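Local coordinates for galactose-binding-like protein (Bacteroides thetaiotaomicron, PDB 7M1B) that is a SusE-like protein with a galactose-binding-like domain that probably binds carbohydrate and may also have a degradative capacity, at residues I139-K145 with D177-R183; F171-H176 with T198-E202; S252-V256 with K358-T362; L228-F232 with W257-D261; S281-R285 with D333-S338. All blocks are in the same frame, centred on the assembly; numbering follows the deposited sequence.

Contact 1 (I139-K145 with D177-R183)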
# COMPACT_ATOMS: atom_id res chain seq x y z
N ILE A 139 -16.30 -15.95 17.12
CA ILE A 139 -14.94 -16.18 17.67
C ILE A 139 -14.24 -17.18 16.75
O ILE A 139 -14.72 -18.31 16.57
CB ILE A 139 -15.08 -16.72 19.12
CG1 ILE A 139 -16.23 -16.03 19.87
CG2 ILE A 139 -13.75 -16.59 19.91
CD1 ILE A 139 -15.96 -14.59 20.23
N PHE A 140 -13.14 -16.73 16.16
CA PHE A 140 -12.44 -17.61 15.26
C PHE A 140 -11.19 -18.13 15.96
O PHE A 140 -10.40 -17.32 16.43
CB PHE A 140 -12.06 -16.83 14.01
CG PHE A 140 -13.22 -16.43 13.12
CD1 PHE A 140 -14.07 -15.38 13.46
CD2 PHE A 140 -13.47 -17.11 11.93
CE1 PHE A 140 -15.10 -14.99 12.62
CE2 PHE A 140 -14.49 -16.71 11.07
CZ PHE A 140 -15.29 -15.65 11.41
N ASP A 141 -11.05 -19.46 16.05
CA ASP A 141 -9.86 -20.04 16.66
C ASP A 141 -9.02 -20.63 15.53
O ASP A 141 -9.49 -21.53 14.83
CB ASP A 141 -10.21 -21.18 17.64
CG ASP A 141 -10.84 -20.67 18.92
OD1 ASP A 141 -10.29 -19.68 19.49
OD2 ASP A 141 -11.89 -21.25 19.32
N VAL A 142 -7.77 -20.14 15.37
CA VAL A 142 -6.99 -20.54 14.19
C VAL A 142 -5.73 -21.29 14.64
O VAL A 142 -4.91 -20.73 15.46
CB VAL A 142 -6.58 -19.35 13.28
CG1 VAL A 142 -5.75 -19.84 12.11
CG2 VAL A 142 -7.80 -18.57 12.80
N SER A 143 -5.66 -22.58 14.22
CA SER A 143 -4.62 -23.46 14.75
C SER A 143 -3.59 -23.79 13.69
O SER A 143 -3.89 -23.86 12.50
CB SER A 143 -5.22 -24.72 15.34
OG SER A 143 -6.23 -24.42 16.31
N THR A 144 -2.35 -23.99 14.16
CA THR A 144 -1.30 -24.56 13.32
C THR A 144 -0.60 -25.62 14.16
O THR A 144 -0.82 -25.69 15.38
CB THR A 144 -0.36 -23.50 12.71
OG1 THR A 144 0.38 -22.88 13.77
CG2 THR A 144 -1.08 -22.44 11.90
N LYS A 145 0.21 -26.45 13.50
CA LYS A 145 0.86 -27.57 14.16
C LYS A 145 2.17 -27.08 14.82
O LYS A 145 2.83 -26.22 14.21
CB LYS A 145 1.09 -28.74 13.19
CG LYS A 145 -0.16 -29.50 12.76
CD LYS A 145 0.16 -30.91 12.27
CE LYS A 145 -1.00 -31.59 11.56
NZ LYS A 145 -0.93 -31.47 10.08
N ASP A 177 -0.12 -26.39 7.21
CA ASP A 177 -1.48 -26.84 7.43
C ASP A 177 -2.13 -25.91 8.45
O ASP A 177 -1.53 -25.63 9.51
CB ASP A 177 -1.42 -28.29 7.95
CG ASP A 177 -0.69 -29.23 7.01
OD1 ASP A 177 -0.82 -29.05 5.78
OD2 ASP A 177 -0.02 -30.16 7.53
N PHE A 178 -3.32 -25.41 8.08
CA PHE A 178 -4.09 -24.52 8.92
C PHE A 178 -5.43 -25.18 9.26
O PHE A 178 -5.98 -25.97 8.48
CB PHE A 178 -4.29 -23.16 8.24
CG PHE A 178 -3.01 -22.38 7.99
CD1 PHE A 178 -2.48 -21.57 8.99
CD2 PHE A 178 -2.33 -22.46 6.78
CE1 PHE A 178 -1.32 -20.83 8.79
CE2 PHE A 178 -1.19 -21.71 6.57
CZ PHE A 178 -0.67 -20.92 7.58
N LYS A 179 -5.93 -24.85 10.45
CA LYS A 179 -7.25 -25.32 10.89
C LYS A 179 -7.98 -24.12 11.49
O LYS A 179 -7.35 -23.36 12.26
CB LYS A 179 -7.04 -26.45 11.91
CG LYS A 179 -8.18 -26.77 12.85
CD LYS A 179 -7.73 -27.57 14.06
CE LYS A 179 -7.13 -28.92 13.72
NZ LYS A 179 -7.42 -29.93 14.77
N VAL A 180 -9.28 -23.96 11.12
CA VAL A 180 -10.13 -22.88 11.59
C VAL A 180 -11.43 -23.44 12.16
O VAL A 180 -12.09 -24.31 11.58
CB VAL A 180 -10.44 -21.78 10.55
CG1 VAL A 180 -11.18 -20.61 11.26
CG2 VAL A 180 -9.20 -21.28 9.77
N ARG A 181 -11.83 -22.94 13.34
CA ARG A 181 -13.14 -23.26 13.92
C ARG A 181 -13.78 -21.95 14.35
O ARG A 181 -13.01 -21.03 14.77
CB ARG A 181 -12.96 -24.22 15.10
CG ARG A 181 -13.26 -25.68 14.76
CD ARG A 181 -13.32 -26.58 15.97
NE ARG A 181 -14.59 -27.28 15.99
CZ ARG A 181 -14.96 -28.16 16.91
NH1 ARG A 181 -14.14 -28.47 17.90
NH2 ARG A 181 -16.15 -28.73 16.84
N VAL A 182 -15.13 -21.84 14.20
CA VAL A 182 -15.90 -20.64 14.57
C VAL A 182 -16.84 -21.08 15.69
O VAL A 182 -17.46 -22.13 15.56
CB VAL A 182 -16.69 -20.05 13.37
CG1 VAL A 182 -17.10 -18.59 13.69
CG2 VAL A 182 -15.80 -20.01 12.10
N ARG A 183 -16.93 -20.22 16.73
CA ARG A 183 -17.83 -20.44 17.88
C ARG A 183 -18.54 -19.13 18.26
O ARG A 183 -18.13 -18.05 17.83
CB ARG A 183 -17.13 -21.11 19.09
CG ARG A 183 -16.08 -20.24 19.84
CD ARG A 183 -15.25 -21.11 20.76
NE ARG A 183 -14.12 -20.35 21.30
CZ ARG A 183 -14.19 -19.48 22.31
NH1 ARG A 183 -15.36 -19.26 22.90
NH2 ARG A 183 -13.09 -18.85 22.72
O HOH W 1 -8.70 -23.89 15.31
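R183, I139 and D141 bury the most surface here and lie together on one face of an antiparallel strand pair, 139-144 against 177-183. R183 extends from CG to NE after a first torsion of 69° that puts CG between its own backbone N and carbonyl carbon, and the chain reaches back over the neighbouring strand. The guanidinium is held in two ways. At its edge, R183 NE donates to D141 OD2 at 3.1 Å, within the guanidinium plane and on the syn lone pair of that oxygen; carboxylate and guanidinium are only 24° from coplanar, as suits a salt bridge. Over one of its faces sits the methyl I139 CG2, 3.7 Å from R183 NH2. The other carboxylate oxygen, D141 OD1, is bonded to T156 on the next strand, which fixes the rotation of the acid. On the face carrying F140, V142, V180 and V182, the methyl V182 CG1 stands 4.1 Å from the centroid of the F140 ring, nearly on its normal, in a CH-pi contact. The far end is closed by a second salt bridge, K145 NZ to D177 OD2 at 3.0 Å, while D177 OD1 is hydrogen-bonded to T196 OG1. Paired backbone bonds join I139 with R183, D141 with R181 and S143 with K179, the straightest being S143 N to K179 O at 2.7 Å. Flanked by 155-159 and 193-197, the pair is the centre of a four-stranded antiparallel sheet; its F140, V142, F178 and V180 face packs on the sheet containing 125-131, making a beta-sandwich.

Contact 2 (F171-H176 with T198-E202)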
# COMPACT_ATOMS: atom_id res chain seq x y z
N PHE A 171 4.72 -16.53 9.67
CA PHE A 171 4.96 -17.84 9.10
C PHE A 171 5.94 -17.76 7.92
O PHE A 171 5.93 -16.85 7.10
CB PHE A 171 3.68 -18.46 8.57
CG PHE A 171 2.74 -18.83 9.68
CD1 PHE A 171 2.87 -20.05 10.33
CD2 PHE A 171 1.83 -17.89 10.17
CE1 PHE A 171 2.05 -20.39 11.39
CE2 PHE A 171 1.00 -18.23 11.23
CZ PHE A 171 1.12 -19.46 11.85
N SER A 172 6.73 -18.80 7.81
CA SER A 172 7.65 -18.94 6.70
C SER A 172 6.92 -19.20 5.37
O SER A 172 5.84 -19.79 5.36
CB SER A 172 8.62 -20.06 7.09
OG SER A 172 7.95 -21.30 7.26
N ALA A 173 7.56 -18.87 4.21
CA ALA A 173 6.90 -19.10 2.92
C ALA A 173 7.23 -20.50 2.38
O ALA A 173 8.11 -20.69 1.51
CB ALA A 173 7.24 -18.03 1.92
N GLU A 174 6.51 -21.46 2.92
CA GLU A 174 6.49 -22.87 2.57
C GLU A 174 5.06 -23.35 2.85
O GLU A 174 4.33 -22.72 3.64
CB GLU A 174 7.52 -23.58 3.45
CG GLU A 174 7.20 -23.50 4.93
CD GLU A 174 8.26 -24.21 5.75
OE1 GLU A 174 8.30 -25.49 5.72
OE2 GLU A 174 9.12 -23.49 6.32
N PRO A 175 4.62 -24.55 2.38
CA PRO A 175 3.29 -25.03 2.77
C PRO A 175 3.14 -25.27 4.27
O PRO A 175 3.97 -25.88 4.92
CB PRO A 175 3.07 -26.34 1.97
CG PRO A 175 4.27 -26.49 1.04
CD PRO A 175 5.29 -25.44 1.41
N HIS A 176 2.01 -24.81 4.83
CA HIS A 176 1.65 -25.11 6.21
C HIS A 176 0.19 -25.50 6.27
O HIS A 176 -0.62 -25.05 5.45
CB HIS A 176 1.77 -23.86 7.08
CG HIS A 176 3.12 -23.27 7.19
ND1 HIS A 176 4.05 -23.73 8.09
CD2 HIS A 176 3.66 -22.22 6.54
CE1 HIS A 176 5.13 -22.98 8.01
NE2 HIS A 176 4.88 -22.00 7.12
N THR A 198 0.67 -21.95 1.16
CA THR A 198 1.97 -21.32 1.29
C THR A 198 1.84 -19.82 1.45
O THR A 198 1.30 -19.17 0.56
CB THR A 198 2.81 -21.64 0.04
OG1 THR A 198 2.88 -23.07 -0.12
CG2 THR A 198 4.21 -21.02 0.06
N PRO A 199 2.33 -19.23 2.55
CA PRO A 199 2.39 -17.78 2.70
C PRO A 199 3.10 -17.09 1.55
O PRO A 199 4.06 -17.65 0.93
CB PRO A 199 3.18 -17.59 4.03
CG PRO A 199 2.78 -18.80 4.81
CD PRO A 199 2.87 -19.90 3.76
N LEU A 200 2.62 -15.86 1.28
CA LEU A 200 3.32 -15.11 0.26
C LEU A 200 4.66 -14.56 0.75
O LEU A 200 4.87 -14.27 1.92
CB LEU A 200 2.47 -13.90 -0.14
CG LEU A 200 1.06 -14.24 -0.68
CD1 LEU A 200 0.39 -12.98 -1.22
CD2 LEU A 200 1.12 -15.28 -1.80
N TYR A 201 5.58 -14.45 -0.24
CA TYR A 201 6.94 -13.94 -0.03
C TYR A 201 7.17 -12.80 -1.02
O TYR A 201 6.87 -12.94 -2.21
CB TYR A 201 7.89 -15.10 -0.31
CG TYR A 201 9.36 -14.92 -0.03
CD1 TYR A 201 10.19 -14.16 -0.86
CD2 TYR A 201 9.96 -15.63 1.01
CE1 TYR A 201 11.55 -14.06 -0.62
CE2 TYR A 201 11.31 -15.55 1.25
CZ TYR A 201 12.11 -14.79 0.43
OH TYR A 201 13.44 -14.77 0.72
N GLU A 202 7.68 -11.66 -0.54
CA GLU A 202 7.64 -10.51 -1.45
C GLU A 202 8.98 -10.52 -2.23
O GLU A 202 10.00 -11.05 -1.74
CB GLU A 202 7.61 -9.22 -0.63
CG GLU A 202 8.89 -8.97 0.17
CD GLU A 202 8.85 -7.76 1.09
OE1 GLU A 202 7.76 -7.19 1.30
OE2 GLU A 202 9.91 -7.45 1.68
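P199 presses its ring into the turn formed by 171-176, and each of its ring carbons finds a neighbour there. P199 CB lies 3.7 Å from S172 O. P199 CG comes closer to the same oxygen, at 3.3 Å from S172 O, and on its way also meets F171 CB. CD, which closes the ring onto the backbone nitrogen, is 3.2 Å from E174 O and touches the edge of the H176 imidazole at CD2, 3.7 Å from P199 CD; the two side chains cross at about a right angle. The imidazole is held in place by H176 NE2, which donates to S172 O at 3.0 Å with that oxygen close to the ring plane, while F171 CD1 lies over one of its faces. S172 O is thus met both by an N-H and by proline carbons. Past the proline, the methyl A173 CB rests against P199 O and, at the ring edge, against Y201 CD2 at 3.7 Å. On the other flank T198 OG1 runs alongside the P175 ring. With apolar and van der Waals touches alone joining the segments, this is surface packing between two loops that follow strands 163-168 and 193-197, in which A173 is the centre of an inverse gamma turn.

Contact 3 (S252-V256 with K358-T362)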
# COMPACT_ATOMS: atom_id res chain seq x y z
N SER A 252 -5.28 25.03 -2.77
CA SER A 252 -6.75 24.89 -2.70
C SER A 252 -7.22 23.70 -3.55
O SER A 252 -8.27 23.11 -3.30
CB SER A 252 -7.47 26.12 -3.27
OG SER A 252 -7.02 27.32 -2.63
N GLU A 253 -6.37 23.29 -4.52
CA GLU A 253 -6.70 22.19 -5.41
C GLU A 253 -6.37 20.81 -4.82
O GLU A 253 -6.75 19.79 -5.43
CB GLU A 253 -5.93 22.39 -6.71
CG GLU A 253 -6.33 23.71 -7.40
CD GLU A 253 -7.78 24.20 -7.46
OE1 GLU A 253 -8.66 23.40 -7.86
OE2 GLU A 253 -8.06 25.41 -7.13
N PHE A 254 -5.67 20.71 -3.68
CA PHE A 254 -5.46 19.37 -3.14
C PHE A 254 -6.83 18.73 -2.86
O PHE A 254 -7.80 19.39 -2.40
CB PHE A 254 -4.73 19.40 -1.80
CG PHE A 254 -3.24 19.61 -1.91
CD1 PHE A 254 -2.43 18.62 -2.51
CD2 PHE A 254 -2.63 20.75 -1.38
CE1 PHE A 254 -1.05 18.80 -2.64
CE2 PHE A 254 -1.26 20.93 -1.50
CZ PHE A 254 -0.47 19.96 -2.11
N PRO A 255 -7.05 17.41 -3.03
CA PRO A 255 -6.04 16.42 -3.43
C PRO A 255 -5.82 16.37 -4.94
O PRO A 255 -6.69 16.74 -5.78
CB PRO A 255 -6.69 15.09 -2.96
CG PRO A 255 -8.19 15.34 -3.11
CD PRO A 255 -8.35 16.79 -2.66
N VAL A 256 -4.59 16.05 -5.30
CA VAL A 256 -4.23 15.85 -6.70
C VAL A 256 -3.66 14.45 -6.84
O VAL A 256 -3.36 13.83 -5.84
CB VAL A 256 -3.19 16.88 -7.15
CG1 VAL A 256 -3.75 18.33 -7.04
CG2 VAL A 256 -1.85 16.76 -6.39
N LYS A 358 -2.72 9.57 -4.60
CA LYS A 358 -3.59 10.70 -4.37
C LYS A 358 -2.96 11.52 -3.25
O LYS A 358 -2.94 11.10 -2.08
CB LYS A 358 -4.98 10.18 -3.96
CG LYS A 358 -6.02 11.30 -3.78
CD LYS A 358 -7.41 10.70 -3.34
CE LYS A 358 -8.65 11.71 -3.61
NZ LYS A 358 -10.01 11.02 -3.34
N ILE A 359 -2.42 12.68 -3.63
CA ILE A 359 -1.63 13.47 -2.69
C ILE A 359 -2.61 14.37 -1.94
O ILE A 359 -3.29 15.19 -2.59
CB ILE A 359 -0.54 14.28 -3.42
CG1 ILE A 359 0.36 13.43 -4.34
CG2 ILE A 359 0.28 15.07 -2.37
CD1 ILE A 359 1.02 12.31 -3.60
N LEU A 360 -2.61 14.29 -0.61
CA LEU A 360 -3.49 15.11 0.22
C LEU A 360 -2.77 16.39 0.68
O LEU A 360 -3.37 17.47 0.78
CB LEU A 360 -3.93 14.27 1.42
CG LEU A 360 -4.55 12.88 1.15
CD1 LEU A 360 -4.99 12.23 2.45
CD2 LEU A 360 -5.73 12.98 0.22
N SER A 361 -1.46 16.27 0.95
CA SER A 361 -0.71 17.37 1.57
C SER A 361 0.78 17.28 1.18
O SER A 361 1.24 16.13 1.00
CB SER A 361 -0.98 17.43 3.10
OG SER A 361 -0.40 16.26 3.71
N THR A 362 1.50 18.40 1.38
CA THR A 362 2.96 18.40 1.24
C THR A 362 3.60 18.93 2.52
O THR A 362 2.88 19.55 3.35
CB THR A 362 3.38 19.27 0.05
OG1 THR A 362 2.79 20.56 0.30
CG2 THR A 362 2.89 18.72 -1.28
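The F254 ring meets the segment 358-362 on one face and along part of its rim: the S361 backbone passes over that face, while I359 O approaches the edge near the ring plane, 3.5 Å from F254 CD1. L360 O comes in obliquely, 3.4 Å from F254 CG, and the methyl T362 CG2 touches F254 CZ at 3.7 Å with the two side chains at about a right angle. F249 adds an edge-to-face partner. The ring is brought across the strand by CG anti to its carbonyl carbon (chi1 -79°). A leucine in place of F254 would probably lose the reach to T362 CG2 and leave the backbone of L360 and S361 less well covered. The next residue, P255, follows a cis peptide bond and lays its ring alongside the aliphatic chain of K358, P255 CG to K358 CE 3.7 Å; the K358 ammonium end makes a cation-pi contact with W307. V256 then pairs with I359 in an antiparallel hydrogen-bonded pair, I359 N to V256 O being 2.7 Å and V256 N to I359 O 3.1 Å. The loop thereby joins strand 352-362 just as strand 256-274 begins, with strand 292-297 flanking 352-362 through K358 and E293.

Contact 4 (L228-F232 with W257-D261)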
# COMPACT_ATOMS: atom_id res chain seq x y z
N LEU A 228 7.71 11.07 -14.99
CA LEU A 228 7.32 10.20 -13.89
C LEU A 228 8.15 8.92 -13.82
O LEU A 228 8.38 8.39 -12.74
CB LEU A 228 5.80 9.92 -13.99
CG LEU A 228 5.19 9.24 -12.76
CD1 LEU A 228 5.32 10.05 -11.51
CD2 LEU A 228 3.74 8.90 -13.06
N GLU A 229 8.59 8.41 -15.01
CA GLU A 229 9.32 7.14 -15.01
C GLU A 229 10.69 7.27 -14.34
O GLU A 229 11.24 6.24 -13.91
CB GLU A 229 9.50 6.66 -16.46
CG GLU A 229 9.79 5.19 -16.55
CD GLU A 229 10.25 4.81 -17.94
OE1 GLU A 229 9.72 5.42 -18.96
OE2 GLU A 229 11.03 3.82 -17.99
N SER A 230 11.21 8.49 -14.08
CA SER A 230 12.40 8.68 -13.28
C SER A 230 12.25 8.13 -11.88
O SER A 230 13.25 7.83 -11.20
CB SER A 230 12.67 10.18 -13.24
OG SER A 230 13.13 10.64 -14.52
N LEU A 231 10.99 7.96 -11.38
CA LEU A 231 10.88 7.39 -10.05
C LEU A 231 11.25 5.91 -9.99
O LEU A 231 11.39 5.35 -8.88
CB LEU A 231 9.47 7.54 -9.46
CG LEU A 231 8.94 8.99 -9.40
CD1 LEU A 231 7.55 8.91 -8.71
CD2 LEU A 231 9.93 9.86 -8.54
N PHE A 232 11.51 5.31 -11.16
CA PHE A 232 11.75 3.87 -11.17
C PHE A 232 13.03 3.56 -11.96
O PHE A 232 13.20 2.40 -12.36
CB PHE A 232 10.57 3.24 -11.96
CG PHE A 232 9.20 3.68 -11.48
CD1 PHE A 232 8.75 3.45 -10.17
CD2 PHE A 232 8.41 4.52 -12.32
CE1 PHE A 232 7.49 3.89 -9.74
CE2 PHE A 232 7.17 4.96 -11.85
CZ PHE A 232 6.72 4.72 -10.57
N TRP A 257 -3.41 13.97 -8.08
CA TRP A 257 -2.98 12.57 -8.18
C TRP A 257 -2.15 12.40 -9.48
O TRP A 257 -2.38 13.09 -10.50
CB TRP A 257 -4.19 11.60 -8.15
CG TRP A 257 -5.31 12.00 -9.08
CD1 TRP A 257 -5.46 11.71 -10.41
CD2 TRP A 257 -6.47 12.74 -8.69
NE1 TRP A 257 -6.62 12.28 -10.92
CE2 TRP A 257 -7.28 12.88 -9.85
CE3 TRP A 257 -6.89 13.31 -7.46
CZ2 TRP A 257 -8.49 13.59 -9.84
CZ3 TRP A 257 -8.10 14.00 -7.46
CH2 TRP A 257 -8.91 14.12 -8.62
N PHE A 258 -1.33 11.36 -9.48
CA PHE A 258 -0.68 10.88 -10.69
C PHE A 258 -0.84 9.36 -10.76
O PHE A 258 -1.20 8.72 -9.77
CB PHE A 258 0.79 11.30 -10.84
CG PHE A 258 1.71 10.83 -9.72
CD1 PHE A 258 2.02 9.51 -9.56
CD2 PHE A 258 2.24 11.73 -8.80
CE1 PHE A 258 2.86 9.08 -8.54
CE2 PHE A 258 3.09 11.32 -7.79
CZ PHE A 258 3.38 9.98 -7.63
N THR A 259 -0.64 8.83 -11.98
CA THR A 259 -0.98 7.46 -12.33
C THR A 259 0.19 6.80 -13.04
O THR A 259 0.76 7.39 -13.98
CB THR A 259 -2.21 7.34 -13.27
OG1 THR A 259 -3.25 8.19 -12.76
CG2 THR A 259 -2.68 5.91 -13.42
N PHE A 260 0.52 5.56 -12.61
CA PHE A 260 1.53 4.85 -13.39
C PHE A 260 1.13 3.37 -13.53
O PHE A 260 0.18 2.91 -12.88
CB PHE A 260 2.93 4.95 -12.77
CG PHE A 260 3.09 4.52 -11.34
CD1 PHE A 260 3.39 3.20 -11.07
CD2 PHE A 260 2.90 5.42 -10.28
CE1 PHE A 260 3.64 2.81 -9.74
CE2 PHE A 260 3.12 5.02 -8.97
CZ PHE A 260 3.49 3.71 -8.69
N ASP A 261 1.79 2.69 -14.45
CA ASP A 261 1.54 1.27 -14.73
C ASP A 261 2.73 0.52 -14.15
O ASP A 261 3.88 0.68 -14.64
CB ASP A 261 1.36 1.12 -16.25
CG ASP A 261 1.09 -0.29 -16.75
OD1 ASP A 261 0.99 -1.16 -15.88
OD2 ASP A 261 1.11 -0.50 -18.01
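L228 and F258 meet in a CH-pi contact: the methyl L228 CD1 sits over one face of the F258 ring, 4.0 Å from its centroid and 15° off the normal, shifted toward the rim. L228 CG lies anti to its backbone N (chi1 -169°), which sends the two methyls out toward the strand. The other methyl, L228 CD2, serves as a second prong, 3.5 Å from T259 O and 4.0 Å from F260 CB. The aromatic pair is F232 with F260. The edge of F232, at CZ, points to the face of F260 in an edge-to-face arrangement, with centroids 4.8 Å apart and planes at 52°; F232 CZ lies over the centre of the F260 ring, 3.7 Å from F260 CD1. Both strand phenylalanines place CG between backbone N and carbonyl carbon, and their rings rise from the strand toward the 3-10 turn. A looser apolar touch is L231 CD1 to F258 CZ at 4.4 Å, while L231 CB covers a face of F232. The polar part is the turn itself: L231 N bonds to L228 O at 3.0 Å and F232 N to E229 O, the i to i+3 pattern that holds L228, L231 and F232 on one side. All six residues that touch are buried, and L374 of strand 370-380 joins L231, F232 and F260. A 3-10 turn thus lies over the antiparallel sheet and supplies part of the hydrophobic core, consistent with a galactose-binding-like beta-sandwich.

Contact 5 (S281-R285 with D333-S338)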
# COMPACT_ATOMS: atom_id res chain seq x y z
N SER A 281 19.31 19.35 1.37
CA SER A 281 18.61 20.56 1.81
C SER A 281 17.18 20.61 1.28
O SER A 281 16.38 21.38 1.77
CB SER A 281 19.34 21.81 1.41
OG SER A 281 19.38 21.92 0.00
N TYR A 282 16.85 19.76 0.30
CA TYR A 282 15.50 19.73 -0.28
C TYR A 282 14.52 18.82 0.44
O TYR A 282 13.34 18.75 0.09
CB TYR A 282 15.55 19.41 -1.78
CG TYR A 282 15.96 20.63 -2.54
CD1 TYR A 282 17.32 20.90 -2.76
CD2 TYR A 282 15.01 21.42 -3.20
CE1 TYR A 282 17.70 22.04 -3.48
CE2 TYR A 282 15.37 22.59 -3.85
CZ TYR A 282 16.74 22.85 -4.07
OH TYR A 282 17.10 23.99 -4.77
N TYR A 283 15.04 18.03 1.39
CA TYR A 283 14.10 17.22 2.15
C TYR A 283 13.05 18.06 2.88
O TYR A 283 13.31 19.17 3.40
CB TYR A 283 14.84 16.27 3.13
CG TYR A 283 15.64 15.16 2.50
CD1 TYR A 283 15.14 14.42 1.42
CD2 TYR A 283 16.89 14.80 3.03
CE1 TYR A 283 15.88 13.38 0.87
CE2 TYR A 283 17.63 13.73 2.48
CZ TYR A 283 17.09 12.99 1.46
OH TYR A 283 17.81 11.97 0.87
N TYR A 284 11.86 17.50 2.94
CA TYR A 284 10.75 18.00 3.76
C TYR A 284 10.34 19.42 3.31
O TYR A 284 9.91 20.23 4.13
CB TYR A 284 11.16 17.96 5.24
CG TYR A 284 11.30 16.54 5.72
CD1 TYR A 284 10.18 15.72 5.90
CD2 TYR A 284 12.55 16.07 6.00
CE1 TYR A 284 10.32 14.40 6.34
CE2 TYR A 284 12.71 14.74 6.42
CZ TYR A 284 11.58 13.94 6.63
OH TYR A 284 11.69 12.64 7.03
N ARG A 285 10.49 19.69 2.01
CA ARG A 285 10.00 20.93 1.40
C ARG A 285 10.12 20.74 -0.12
O ARG A 285 10.47 19.64 -0.59
CB ARG A 285 10.90 22.11 1.83
CG ARG A 285 12.35 22.13 1.32
CD ARG A 285 13.19 23.38 1.69
NE ARG A 285 14.51 23.47 0.99
CZ ARG A 285 14.84 24.18 -0.12
NH1 ARG A 285 13.92 24.90 -0.74
NH2 ARG A 285 16.10 24.15 -0.59
N ASP A 333 16.68 13.82 10.54
CA ASP A 333 15.76 13.97 9.41
C ASP A 333 16.46 13.59 8.09
O ASP A 333 15.84 12.87 7.24
CB ASP A 333 15.29 15.42 9.27
CG ASP A 333 14.38 15.90 10.40
OD1 ASP A 333 13.72 15.05 11.06
OD2 ASP A 333 14.32 17.19 10.60
N ILE A 334 17.66 14.09 7.88
CA ILE A 334 18.34 13.89 6.59
C ILE A 334 18.80 12.44 6.41
O ILE A 334 18.56 11.82 5.36
CB ILE A 334 19.50 14.89 6.52
CG1 ILE A 334 18.95 16.31 6.33
CG2 ILE A 334 20.44 14.46 5.38
CD1 ILE A 334 19.97 17.39 6.63
N THR A 335 19.36 11.84 7.44
CA THR A 335 19.68 10.43 7.40
C THR A 335 18.42 9.60 7.14
O THR A 335 18.44 8.67 6.31
CB THR A 335 20.41 10.04 8.70
OG1 THR A 335 21.57 10.86 8.81
CG2 THR A 335 20.82 8.58 8.75
N TYR A 336 17.37 9.81 7.95
CA TYR A 336 16.13 9.07 7.82
C TYR A 336 15.58 9.14 6.38
O TYR A 336 15.20 8.11 5.79
CB TYR A 336 15.11 9.55 8.86
CG TYR A 336 13.73 8.94 8.83
CD1 TYR A 336 13.43 7.73 9.44
CD2 TYR A 336 12.71 9.56 8.11
CE1 TYR A 336 12.14 7.21 9.41
CE2 TYR A 336 11.41 9.09 8.09
CZ TYR A 336 11.14 7.86 8.68
OH TYR A 336 9.84 7.41 8.62
N ALA A 337 15.44 10.35 5.85
CA ALA A 337 14.84 10.41 4.53
C ALA A 337 15.74 9.77 3.48
O ALA A 337 15.21 9.17 2.54
CB ALA A 337 14.63 11.89 4.18
N SER A 338 17.06 9.94 3.62
CA SER A 338 17.93 9.42 2.57
C SER A 338 17.89 7.87 2.50
O SER A 338 18.29 7.30 1.47
CB SER A 338 19.36 9.94 2.78
OG SER A 338 19.98 9.23 3.92
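A type II beta turn, Y282 to R285, in the long loop between strands 256-274 and 289-290, lies against the short helix 331-338 and presents two tyrosines to it. Y283 receives the methyl of A337: CB stands 3.6 Å from the ring centroid, just 2° off the normal, a CH-pi contact centred on the face. The same ring has I334 at one side, Y283 CE2 to I334 CG2 being 4.1 Å, and its hydroxyl reaches the end of the segment, where Y283 OH lies 3.2 Å from S338 CB. An alanine in place of Y283 would probably open a gap over A337 and leave I334 without its aromatic neighbour. The turn seats Y284 at its third position with positive backbone angles (phi 62°, psi 32°); the Y283 ring takes A337 CB over its face, while the Y284 ring meets the same side of the helix nearer D333. Y284 approaches by its edge: CE2 is 3.7 Å from D333 O, in the plane of the ring, and 3.9 Å from D333 CB. At its end, Y284 OH lies at the edge of the Y336 ring, 3.4 Å from Y336 CD2, and bonds to I319 O. The carboxylate of D333 is held by S322 OG and S330 N, while N329 reaches across to Y283 O.

How the contacts relate
The five contacts fall into two groups. Contacts 1 and 2 come first along the chain, lie within the DUF5126 region and have centres about 17 Å apart; their segments alternate, and F171 packs on T144 and F178 where they meet. Contacts 3, 4 and 5 belong to the later part of the chain. Contacts 3 and 4 cross along the sequence, share neighbouring strands 256-274 and 352-362, and touch where K358 meets W257; contact 5 is nested inside the loop closed by contact 3, with centres about 21 Å apart. Contact 1 lies some 42 to 45 Å from these three, centre to centre, consistent with two separately packed beta domains joined through the loops near contact 2.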